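Local coordinates for putative acetyltransferase (Nocardia farcinica, PDB 3D9W), which probably transfers acetyl groups from acetyl-coenzyme A to the amino group of arylamines, as an arylamine N-acetyltransferase, at residues Phe163-Arg168 against Asp175-His180; Thr101-Arg106 against Tyr191-Ala196; Ile49-Leu54 against Arg221-Arg226. One frame throughout, in Å; residues are numbered along the deposited sequence.

Interaction 1: residues Phe163-Arg168 against Asp175-His180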
loop_
_atom_site.group_PDB
_atom_site.type_symbol
_atom_site.label_atom_id
_atom_site.label_comp_id
_atom_site.label_asym_id
_atom_site.label_seq_id
_atom_site.Cartn_x
_atom_site.Cartn_y
_atom_site.Cartn_z
ATOM N N PHE A 163 11.931 -6.460 10.281
ATOM C CA PHE A 163 10.806 -5.890 11.017
ATOM C C PHE A 163 10.727 -6.363 12.471
ATOM O O PHE A 163 11.524 -7.190 12.929
ATOM C CB PHE A 163 9.476 -6.258 10.349
ATOM C CG PHE A 163 9.349 -5.790 8.934
ATOM C CD1 PHE A 163 8.919 -4.504 8.649
ATOM C CD2 PHE A 163 9.656 -6.642 7.879
ATOM C CE1 PHE A 163 8.795 -4.071 7.326
ATOM C CE2 PHE A 163 9.538 -6.222 6.559
ATOM C CZ PHE A 163 9.106 -4.933 6.281
ATOM N N ARG A 164 9.723 -5.825 13.165
ATOM C CA ARG A 164 9.414 -6.115 14.565
ATOM C C ARG A 164 7.947 -5.770 14.781
ATOM O O ARG A 164 7.538 -4.636 14.552
ATOM C CB ARG A 164 10.239 -5.243 15.519
ATOM C CG ARG A 164 11.680 -5.643 15.714
ATOM C CD ARG A 164 12.409 -4.586 16.550
ATOM N NE ARG A 164 13.846 -4.857 16.629
ATOM C CZ ARG A 164 14.756 -4.016 17.119
ATOM N NH1 ARG A 164 14.380 -2.823 17.584
ATOM N NH2 ARG A 164 16.045 -4.372 17.147
ATOM N N LEU A 165 7.157 -6.747 15.203
ATOM C CA LEU A 165 5.750 -6.499 15.473
ATOM C C LEU A 165 5.652 -6.367 16.986
ATOM O O LEU A 165 6.123 -7.230 17.735
ATOM C CB LEU A 165 4.871 -7.657 14.993
ATOM C CG LEU A 165 3.510 -7.257 14.411
ATOM C CD1 LEU A 165 2.544 -8.414 14.560
ATOM C CD2 LEU A 165 2.953 -6.036 15.119
ATOM N N GLU A 166 5.035 -5.285 17.432
ATOM C CA GLU A 166 4.909 -5.030 18.850
ATOM C C GLU A 166 3.454 -4.865 19.263
ATOM O O GLU A 166 2.675 -4.252 18.537
ATOM C CB GLU A 166 5.697 -3.771 19.155
ATOM C CG GLU A 166 5.790 -3.369 20.590
ATOM C CD GLU A 166 7.061 -2.581 20.823
ATOM O OE1 GLU A 166 8.149 -3.199 20.691
ATOM O OE2 GLU A 166 6.978 -1.360 21.114
ATOM N N ARG A 167 3.086 -5.431 20.413
ATOM C CA ARG A 167 1.720 -5.309 20.917
ATOM C C ARG A 167 1.703 -4.468 22.187
ATOM O O ARG A 167 2.224 -4.874 23.222
ATOM C CB ARG A 167 1.086 -6.674 21.217
ATOM C CG ARG A 167 -0.452 -6.624 21.143
ATOM C CD ARG A 167 -1.174 -7.030 22.426
ATOM N NE ARG A 167 -1.187 -8.477 22.627
ATOM C CZ ARG A 167 -0.400 -9.121 23.487
ATOM N NH1 ARG A 167 0.466 -8.441 24.237
ATOM N NH2 ARG A 167 -0.467 -10.444 23.589
ATOM N N ARG A 168 1.107 -3.289 22.100
ATOM C CA ARG A 168 1.027 -2.399 23.239
ATOM C C ARG A 168 -0.422 -2.262 23.667
ATOM O O ARG A 168 -1.311 -2.937 23.133
ATOM C CB ARG A 168 1.568 -1.014 22.872
ATOM C CG ARG A 168 3.046 -0.957 22.563
ATOM C CD ARG A 168 3.477 0.491 22.318
ATOM N NE ARG A 168 4.831 0.558 21.770
ATOM C CZ ARG A 168 5.420 1.663 21.304
ATOM N NH1 ARG A 168 4.775 2.832 21.317
ATOM N NH2 ARG A 168 6.657 1.591 20.798
ATOM N N ASP A 175 -5.883 -2.941 22.292
ATOM C CA ASP A 175 -4.674 -3.355 21.601
ATOM C C ASP A 175 -4.147 -2.239 20.711
ATOM O O ASP A 175 -4.914 -1.594 19.986
ATOM C CB ASP A 175 -4.948 -4.566 20.715
ATOM C CG ASP A 175 -4.880 -5.853 21.471
ATOM O OD1 ASP A 175 -4.357 -5.834 22.606
ATOM O OD2 ASP A 175 -5.337 -6.883 20.923
ATOM N N LEU A 176 -2.842 -2.006 20.775
ATOM C CA LEU A 176 -2.220 -1.009 19.925
ATOM C C LEU A 176 -0.986 -1.669 19.328
ATOM O O LEU A 176 0.027 -1.835 20.002
ATOM C CB LEU A 176 -1.823 0.231 20.722
ATOM C CG LEU A 176 -1.189 1.335 19.869
ATOM C CD1 LEU A 176 -2.194 1.864 18.840
ATOM C CD2 LEU A 176 -0.711 2.448 20.781
ATOM N N TRP A 177 -1.078 -2.069 18.066
ATOM C CA TRP A 177 0.044 -2.723 17.421
ATOM C C TRP A 177 0.976 -1.725 16.766
ATOM O O TRP A 177 0.542 -0.682 16.275
ATOM C CB TRP A 177 -0.443 -3.715 16.369
ATOM C CG TRP A 177 -1.309 -4.796 16.907
ATOM C CD1 TRP A 177 -2.658 -4.742 17.123
ATOM C CD2 TRP A 177 -0.893 -6.102 17.289
ATOM N NE1 TRP A 177 -3.110 -5.943 17.616
ATOM C CE2 TRP A 177 -2.044 -6.797 17.727
ATOM C CE3 TRP A 177 0.343 -6.759 17.306
ATOM C CZ2 TRP A 177 -1.994 -8.119 18.175
ATOM C CZ3 TRP A 177 0.395 -8.069 17.750
ATOM C CH2 TRP A 177 -0.770 -8.739 18.179
ATOM N N VAL A 178 2.263 -2.058 16.758
ATOM C CA VAL A 178 3.273 -1.204 16.155
ATOM C C VAL A 178 4.234 -2.044 15.322
ATOM O O VAL A 178 4.936 -2.907 15.848
ATOM C CB VAL A 178 4.101 -0.467 17.222
ATOM C CG1 VAL A 178 4.828 0.705 16.592
ATOM C CG2 VAL A 178 3.211 -0.011 18.361
ATOM N N LEU A 179 4.254 -1.797 14.019
ATOM C CA LEU A 179 5.159 -2.513 13.137
ATOM C C LEU A 179 6.413 -1.657 13.000
ATOM O O LEU A 179 6.319 -0.461 12.739
ATOM C CB LEU A 179 4.518 -2.709 11.767
ATOM C CG LEU A 179 5.345 -3.581 10.829
ATOM C CD1 LEU A 179 5.240 -5.025 11.288
ATOM C CD2 LEU A 179 4.847 -3.433 9.403
ATOM N N HIS A 180 7.582 -2.266 13.184
ATOM C CA HIS A 180 8.849 -1.541 13.083
ATOM C C HIS A 180 9.629 -1.992 11.858
ATOM O O HIS A 180 9.783 -3.176 11.635
ATOM C CB HIS A 180 9.711 -1.800 14.323
ATOM C CG HIS A 180 9.146 -1.245 15.594
ATOM N ND1 HIS A 180 9.382 0.046 16.013
ATOM C CD2 HIS A 180 8.372 -1.815 16.548
ATOM C CE1 HIS A 180 8.782 0.246 17.173
ATOM N NE2 HIS A 180 8.161 -0.867 17.520
#
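With CG anti to its carbonyl carbon (chi1 -66°), R168 runs extended to NE across the same face of the strand pair that E166 reaches with its CG anti to the backbone N (chi1 -176°). The two tips close into a salt bridge along strand 163-168: R168 NE comes to the anti lone pair of E166 OE2 at 3.0 Å, and R168 NH2 meets that same oxygen nearly along its C-O axis. This side-on grip by two nitrogens lies in the guanidinium plane and fixes its tilt over V178, whose CG2 sits beneath one face, 3.8 Å from R168 NE. Farther along, H180 packs CB to CB against R164 at 3.7 Å.

On the face carrying L165, R167, W177 and L179, the indole is the centrepiece. W177 has its CG beside the backbone N (chi1 -60°) and R167 has its CG anti to the backbone N; the two side chains run side by side, and R167 CG comes over the six-membered ring, a CH-pi contact 3.5 Å from the W177 centroid, while L165 CD2 meets the rim 3.5 Å from W177 CE3. The bend at chi2 brings R167 CD to 3.4 Å from D175 OD1; NE, placed by the bend at chi3, stays short of a salt bridge. F193 stacks with the indole from the next strand.

Six backbone bonds, the one from R164 N weak, join R164 to H180, E166 to V178 and R168 to L176: a regular antiparallel beta hairpin within the larger sheet.

Interaction 2: residues Thr101-Arg106 against Tyr191-Ala196; sequences TGHTGR and YTFTTA
R106 and T192 trade backbone bonds as a hydrogen-bonded antiparallel pair: R106 N gives to T192 O at 2.6 Å, nearly along the C=O axis, and T192 N returns a bond to R106 O. The next pair, G105 with F193, is non-hydrogen-bonded; G105 has no side chain, and its CA lies 3.6 Å from F193 CB. Beyond F193 the second segment leaves the sheet, and the imidazole of H103 takes over. Its chi1 of -66° with chi2 of -33° points ND1 at A196 O, 3.2 Å away, the oxygen close to the ring plane while the donor stands well above the carbonyl plane. T195 CA rests over a face of the ring, 3.8 Å from the H103 centroid in a CH-pi contact, and T194 O lies over that face too.

Water 2 bridges the two segments where they part: it accepts from T104 N and from T194 OG1, and donates to T194 O and, at 2.8 Å, to A196 O. Water 1 donates to T104 O and weakly to T194 OG1.

Farther out, T104 OG1 bonds Q198 and R106 NH1 bonds R115 O. Y191 turns its hydroxyl to Y147, with a weak bond to D136, and its ring meets H119; in this family a histidine and an aspartate belong to the Cys-His-Asp catalytic triad, and these two are probably that pair.

A196 O thus receives both H103 ND1 and water 2. A carbonyl can only accept, so ND1 as modelled is a protonated nitrogen, consistent with a neutral tautomer or the cation, while the waters serve T104 N, T104 O and T194 O.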
loop_
_atom_site.group_PDB
_atom_site.type_symbol
_atom_site.label_atom_id
_atom_site.label_comp_id
_atom_site.label_asym_id
_atom_site.label_seq_id
_atom_site.Cartn_x
_atom_site.Cartn_y
_atom_site.Cartn_z
ATOM N N THR A 101 -11.007 -9.379 6.586
ATOM C CA THR A 101 -11.574 -8.395 7.503
ATOM C C THR A 101 -10.595 -7.218 7.512
ATOM O O THR A 101 -9.392 -7.413 7.415
ATOM C CB THR A 101 -11.734 -9.024 8.917
ATOM O OG1 THR A 101 -12.178 -8.040 9.857
ATOM C CG2 THR A 101 -10.432 -9.609 9.369
ATOM N N GLY A 102 -11.095 -5.997 7.618
ATOM C CA GLY A 102 -10.189 -4.868 7.570
ATOM C C GLY A 102 -9.823 -4.153 8.845
ATOM O O GLY A 102 -10.509 -4.244 9.852
ATOM N N HIS A 103 -8.709 -3.435 8.777
ATOM C CA HIS A 103 -8.188 -2.638 9.884
ATOM C C HIS A 103 -7.620 -1.341 9.311
ATOM O O HIS A 103 -7.383 -1.224 8.109
ATOM C CB HIS A 103 -7.065 -3.365 10.635
ATOM C CG HIS A 103 -7.500 -4.601 11.364
ATOM N ND1 HIS A 103 -8.747 -4.737 11.934
ATOM C CD2 HIS A 103 -6.823 -5.733 11.677
ATOM C CE1 HIS A 103 -8.818 -5.894 12.568
ATOM N NE2 HIS A 103 -7.663 -6.517 12.428
ATOM N N THR A 104 -7.410 -0.365 10.182
ATOM C CA THR A 104 -6.860 0.913 9.770
ATOM C C THR A 104 -5.752 1.292 10.724
ATOM O O THR A 104 -5.871 1.135 11.936
ATOM C CB THR A 104 -7.909 2.027 9.790
ATOM O OG1 THR A 104 -8.833 1.834 8.717
ATOM C CG2 THR A 104 -7.240 3.369 9.618
ATOM N N GLY A 105 -4.664 1.798 10.169
ATOM C CA GLY A 105 -3.554 2.186 11.001
ATOM C C GLY A 105 -3.219 3.649 10.856
ATOM O O GLY A 105 -3.716 4.328 9.954
ATOM N N ARG A 106 -2.378 4.129 11.768
ATOM C CA ARG A 106 -1.917 5.512 11.772
ATOM C C ARG A 106 -0.431 5.477 11.452
ATOM O O ARG A 106 0.363 4.935 12.220
ATOM C CB ARG A 106 -2.094 6.152 13.149
ATOM C CG ARG A 106 -3.477 6.114 13.729
ATOM C CD ARG A 106 -3.442 6.730 15.113
ATOM N NE ARG A 106 -4.674 6.535 15.876
ATOM C CZ ARG A 106 -5.823 7.150 15.625
ATOM N NH1 ARG A 106 -5.921 8.008 14.620
ATOM N NH2 ARG A 106 -6.868 6.921 16.398
ATOM N N TYR A 191 4.031 2.345 11.477
ATOM C CA TYR A 191 2.703 2.789 11.853
ATOM C C TYR A 191 2.148 2.036 13.046
ATOM O O TYR A 191 2.788 1.147 13.584
ATOM C CB TYR A 191 1.753 2.604 10.668
ATOM C CG TYR A 191 1.712 1.192 10.092
ATOM C CD1 TYR A 191 1.364 0.092 10.882
ATOM C CD2 TYR A 191 2.021 0.960 8.750
ATOM C CE1 TYR A 191 1.330 -1.197 10.347
ATOM C CE2 TYR A 191 1.988 -0.323 8.211
ATOM C CZ TYR A 191 1.645 -1.392 9.011
ATOM O OH TYR A 191 1.630 -2.654 8.469
ATOM N N THR A 192 0.945 2.402 13.454
ATOM C CA THR A 192 0.281 1.721 14.552
ATOM C C THR A 192 -1.141 1.402 14.091
ATOM O O THR A 192 -1.681 2.088 13.229
ATOM C CB THR A 192 0.180 2.605 15.802
ATOM O OG1 THR A 192 -0.735 3.685 15.553
ATOM C CG2 THR A 192 1.539 3.155 16.177
ATOM N N PHE A 193 -1.745 0.358 14.650
ATOM C CA PHE A 193 -3.115 0.015 14.281
ATOM C C PHE A 193 -3.853 -0.747 15.367
ATOM O O PHE A 193 -3.239 -1.389 16.219
ATOM C CB PHE A 193 -3.153 -0.792 12.977
ATOM C CG PHE A 193 -2.575 -2.174 13.086
ATOM C CD1 PHE A 193 -1.213 -2.383 12.941
ATOM C CD2 PHE A 193 -3.402 -3.270 13.277
ATOM C CE1 PHE A 193 -0.687 -3.665 12.972
ATOM C CE2 PHE A 193 -2.890 -4.552 13.311
ATOM C CZ PHE A 193 -1.532 -4.756 13.159
ATOM N N THR A 194 -5.177 -0.655 15.331
ATOM C CA THR A 194 -6.022 -1.343 16.289
ATOM C C THR A 194 -6.669 -2.506 15.565
ATOM O O THR A 194 -6.482 -2.672 14.365
ATOM C CB THR A 194 -7.132 -0.418 16.854
ATOM O OG1 THR A 194 -8.049 -0.050 15.814
ATOM C CG2 THR A 194 -6.517 0.827 17.463
ATOM N N THR A 195 -7.431 -3.316 16.285
ATOM C CA THR A 195 -8.071 -4.448 15.650
ATOM C C THR A 195 -9.544 -4.207 15.413
ATOM O O THR A 195 -10.328 -5.141 15.264
ATOM C CB THR A 195 -7.898 -5.709 16.480
ATOM O OG1 THR A 195 -8.282 -5.437 17.829
ATOM C CG2 THR A 195 -6.456 -6.179 16.431
ATOM N N ALA A 196 -9.917 -2.937 15.377
ATOM C CA ALA A 196 -11.305 -2.560 15.128
ATOM C C ALA A 196 -11.696 -2.987 13.710
ATOM O O ALA A 196 -10.997 -2.663 12.744
ATOM C CB ALA A 196 -11.462 -1.055 15.273
HETATM O O HOH W 1 -6.250 2.536 14.715
HETATM O O HOH W 2 -8.520 -1.280 13.003
#

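Interaction 3: residues Ile49-Leu54 against Arg221-Arg226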
loop_
_atom_site.group_PDB
_atom_site.type_symbol
_atom_site.label_atom_id
_atom_site.label_comp_id
_atom_site.label_asym_id
_atom_site.label_seq_id
_atom_site.Cartn_x
_atom_site.Cartn_y
_atom_site.Cartn_z
ATOM N N ILE A 49 2.653 -3.860 -8.580
ATOM C CA ILE A 49 1.888 -2.613 -8.657
ATOM C C ILE A 49 2.614 -1.363 -8.163
ATOM O O ILE A 49 3.156 -1.360 -7.062
ATOM C CB ILE A 49 0.573 -2.737 -7.851
ATOM C CG1 ILE A 49 -0.148 -4.037 -8.220
ATOM C CG2 ILE A 49 -0.322 -1.535 -8.121
ATOM C CD1 ILE A 49 -0.479 -4.157 -9.684
ATOM N N PRO A 50 2.644 -0.289 -8.977
ATOM C CA PRO A 50 3.310 0.954 -8.574
ATOM C C PRO A 50 2.508 1.708 -7.498
ATOM O O PRO A 50 1.319 1.465 -7.302
ATOM C CB PRO A 50 3.381 1.749 -9.884
ATOM C CG PRO A 50 3.410 0.717 -10.922
ATOM C CD PRO A 50 2.376 -0.266 -10.423
ATOM N N PHE A 51 3.167 2.621 -6.802
ATOM C CA PHE A 51 2.501 3.419 -5.786
ATOM C C PHE A 51 2.496 4.877 -6.249
ATOM O O PHE A 51 3.522 5.402 -6.668
ATOM C CB PHE A 51 3.230 3.291 -4.459
ATOM C CG PHE A 51 2.629 4.104 -3.363
ATOM C CD1 PHE A 51 2.837 5.481 -3.303
ATOM C CD2 PHE A 51 1.863 3.498 -2.381
ATOM C CE1 PHE A 51 2.293 6.240 -2.278
ATOM C CE2 PHE A 51 1.313 4.245 -1.350
ATOM C CZ PHE A 51 1.529 5.622 -1.298
ATOM N N GLU A 52 1.345 5.535 -6.173
ATOM C CA GLU A 52 1.272 6.917 -6.622
ATOM C C GLU A 52 0.038 7.653 -6.140
ATOM O O GLU A 52 -0.985 7.039 -5.846
ATOM C CB GLU A 52 1.292 6.957 -8.141
ATOM C CG GLU A 52 0.237 6.072 -8.734
ATOM C CD GLU A 52 -0.406 6.691 -9.927
ATOM O OE1 GLU A 52 -0.919 7.814 -9.777
ATOM O OE2 GLU A 52 -0.403 6.062 -11.006
ATOM N N ASN A 53 0.152 8.977 -6.093
ATOM C CA ASN A 53 -0.926 9.858 -5.664
ATOM C C ASN A 53 -1.172 10.869 -6.771
ATOM O O ASN A 53 -1.719 11.944 -6.532
ATOM C CB ASN A 53 -0.525 10.596 -4.379
ATOM C CG ASN A 53 0.699 11.492 -4.569
ATOM O OD1 ASN A 53 1.581 11.186 -5.377
ATOM N ND2 ASN A 53 0.768 12.589 -3.815
ATOM N N LEU A 54 -0.781 10.513 -7.989
ATOM C CA LEU A 54 -0.921 11.421 -9.118
ATOM C C LEU A 54 -2.314 12.002 -9.393
ATOM O O LEU A 54 -2.431 13.197 -9.681
ATOM C CB LEU A 54 -0.353 10.772 -10.384
ATOM C CG LEU A 54 1.176 10.702 -10.427
ATOM C CD1 LEU A 54 1.628 10.256 -11.798
ATOM C CD2 LEU A 54 1.761 12.065 -10.117
ATOM N N ARG A 221 2.326 17.479 -3.478
ATOM C CA ARG A 221 3.261 17.082 -4.533
ATOM C C ARG A 221 3.292 15.580 -4.841
ATOM O O ARG A 221 2.750 14.751 -4.100
ATOM C CB ARG A 221 4.686 17.511 -4.182
ATOM C CG ARG A 221 5.259 16.836 -2.942
ATOM C CD ARG A 221 5.332 17.847 -1.836
ATOM N NE ARG A 221 6.122 17.387 -0.706
ATOM C CZ ARG A 221 6.498 18.177 0.298
ATOM N NH1 ARG A 221 6.148 19.470 0.293
ATOM N NH2 ARG A 221 7.209 17.676 1.312
ATOM N N PRO A 222 3.936 15.219 -5.953
ATOM C CA PRO A 222 4.054 13.829 -6.369
ATOM C C PRO A 222 4.737 12.997 -5.300
ATOM O O PRO A 222 5.682 13.451 -4.655
ATOM C CB PRO A 222 4.901 13.933 -7.624
ATOM C CG PRO A 222 4.416 15.168 -8.215
ATOM C CD PRO A 222 4.394 16.106 -7.029
ATOM N N PHE A 223 4.233 11.785 -5.101
ATOM C CA PHE A 223 4.818 10.859 -4.144
ATOM C C PHE A 223 4.672 9.457 -4.736
ATOM O O PHE A 223 3.591 8.865 -4.709
ATOM C CB PHE A 223 4.118 10.945 -2.794
ATOM C CG PHE A 223 4.812 10.172 -1.722
ATOM C CD1 PHE A 223 6.037 10.596 -1.226
ATOM C CD2 PHE A 223 4.278 8.980 -1.254
ATOM C CE1 PHE A 223 6.723 9.843 -0.288
ATOM C CE2 PHE A 223 4.954 8.220 -0.319
ATOM C CZ PHE A 223 6.178 8.650 0.165
ATOM N N LEU A 224 5.764 8.935 -5.280
ATOM C CA LEU A 224 5.746 7.625 -5.914
ATOM C C LEU A 224 6.705 6.616 -5.288
ATOM O O LEU A 224 7.827 6.947 -4.891
ATOM C CB LEU A 224 6.099 7.769 -7.395
ATOM C CG LEU A 224 5.489 8.948 -8.152
ATOM C CD1 LEU A 224 6.018 8.983 -9.575
ATOM C CD2 LEU A 224 3.979 8.826 -8.137
ATOM N N GLN A 225 6.254 5.377 -5.201
ATOM C CA GLN A 225 7.097 4.329 -4.682
ATOM C C GLN A 225 6.960 3.164 -5.642
ATOM O O GLN A 225 5.932 3.006 -6.297
ATOM C CB GLN A 225 6.653 3.890 -3.294
ATOM C CG GLN A 225 6.640 4.972 -2.261
ATOM C CD GLN A 225 6.234 4.439 -0.914
ATOM O OE1 GLN A 225 7.004 3.741 -0.250
ATOM N NE2 GLN A 225 5.009 4.747 -0.505
ATOM N N ARG A 226 8.019 2.376 -5.755
ATOM C CA ARG A 226 8.015 1.194 -6.597
ATOM C C ARG A 226 8.759 0.216 -5.718
ATOM O O ARG A 226 9.844 0.524 -5.221
ATOM C CB ARG A 226 8.772 1.434 -7.903
ATOM C CG ARG A 226 8.683 0.270 -8.867
ATOM C CD ARG A 226 7.249 0.020 -9.272
ATOM N NE ARG A 226 7.163 -0.995 -10.315
ATOM C CZ ARG A 226 7.077 -2.302 -10.096
ATOM N NH1 ARG A 226 7.054 -2.774 -8.858
ATOM N NH2 ARG A 226 7.038 -3.140 -11.117
HETATM O O HOH W 3 5.769 -1.988 -6.680
#
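A broad aromatic bump, the ring of F51, projects from the loop onto strand 223-226 and settles in a hollow formed by Q225 and F223. Its CG is anti to the backbone N (chi1 179°), so the ring lies alongside Q225 and points the same way. The amide nitrogen Q225 NE2 hangs over the ring centre, 3.4 Å above the F51 plane, with the amide tilted steeply to the ring; outer bonds from Q225 NE2 to F139 O and from Q225 OE1 to H232 hold that cover in place. F223 closes another flank, presenting the edge of its ring to F51 CE1 with CD2 3.5 Å from that atom and the two planes at 87°.

Along the backbone, F51 N bonds Q225 O at 2.8 Å and Q225 N bonds F51 O. This single antiparallel bridge lays the loop against the outermost strand of an antiparallel sheet, so helix 35-48 and the short helix 54-57 are linked by a segment that pairs once with that sheet's edge strand, 223-227.

The strand answers with a knob of its own: L224 CD2 sits in the bend between E52 and L54, 3.3 Å from E52 CB, and the L224 side chain crosses that of L54 at about a right angle. The E52 carboxylate leads off the other way to a salt bridge with R78.

At N53 the fit turns polar. Its side-chain amide, CG in the crowded position between backbone N and carbonyl carbon (chi1 62°), spans the turn into the strand: N53 OD1 takes F223 N at 2.7 Å, and N53 ND2 reaches R221 O at 2.9 Å as well as F218 O. At the opposite end R226 lies side by side with P50, its CD 4.1 Å from P50 CA, before NE goes on to a salt bridge with D268 and NH1 to T47 O.

In the fold
Interactions 1 and 2 belong to one antiparallel sheet, in which strands 175-183 and 188-193 are neighbours; their centres are 11 Å apart, and W177 N lies 2.9 Å from F193 O, probably a hydrogen bond between them. Interaction 3 sits across the chain's centre from both, its centre 26 Å from interaction 1 and 22 Å from interaction 2, with nearest atoms about 11 and 10 Å away. Along the chain the three are nested, 1 within 2 within 3. Interaction 2 touches the probable catalytic H119 and, weakly, D136 through Y191, while in interaction 3 Q225 NE2 bonds F139 O, three residues beyond D136 in the chain.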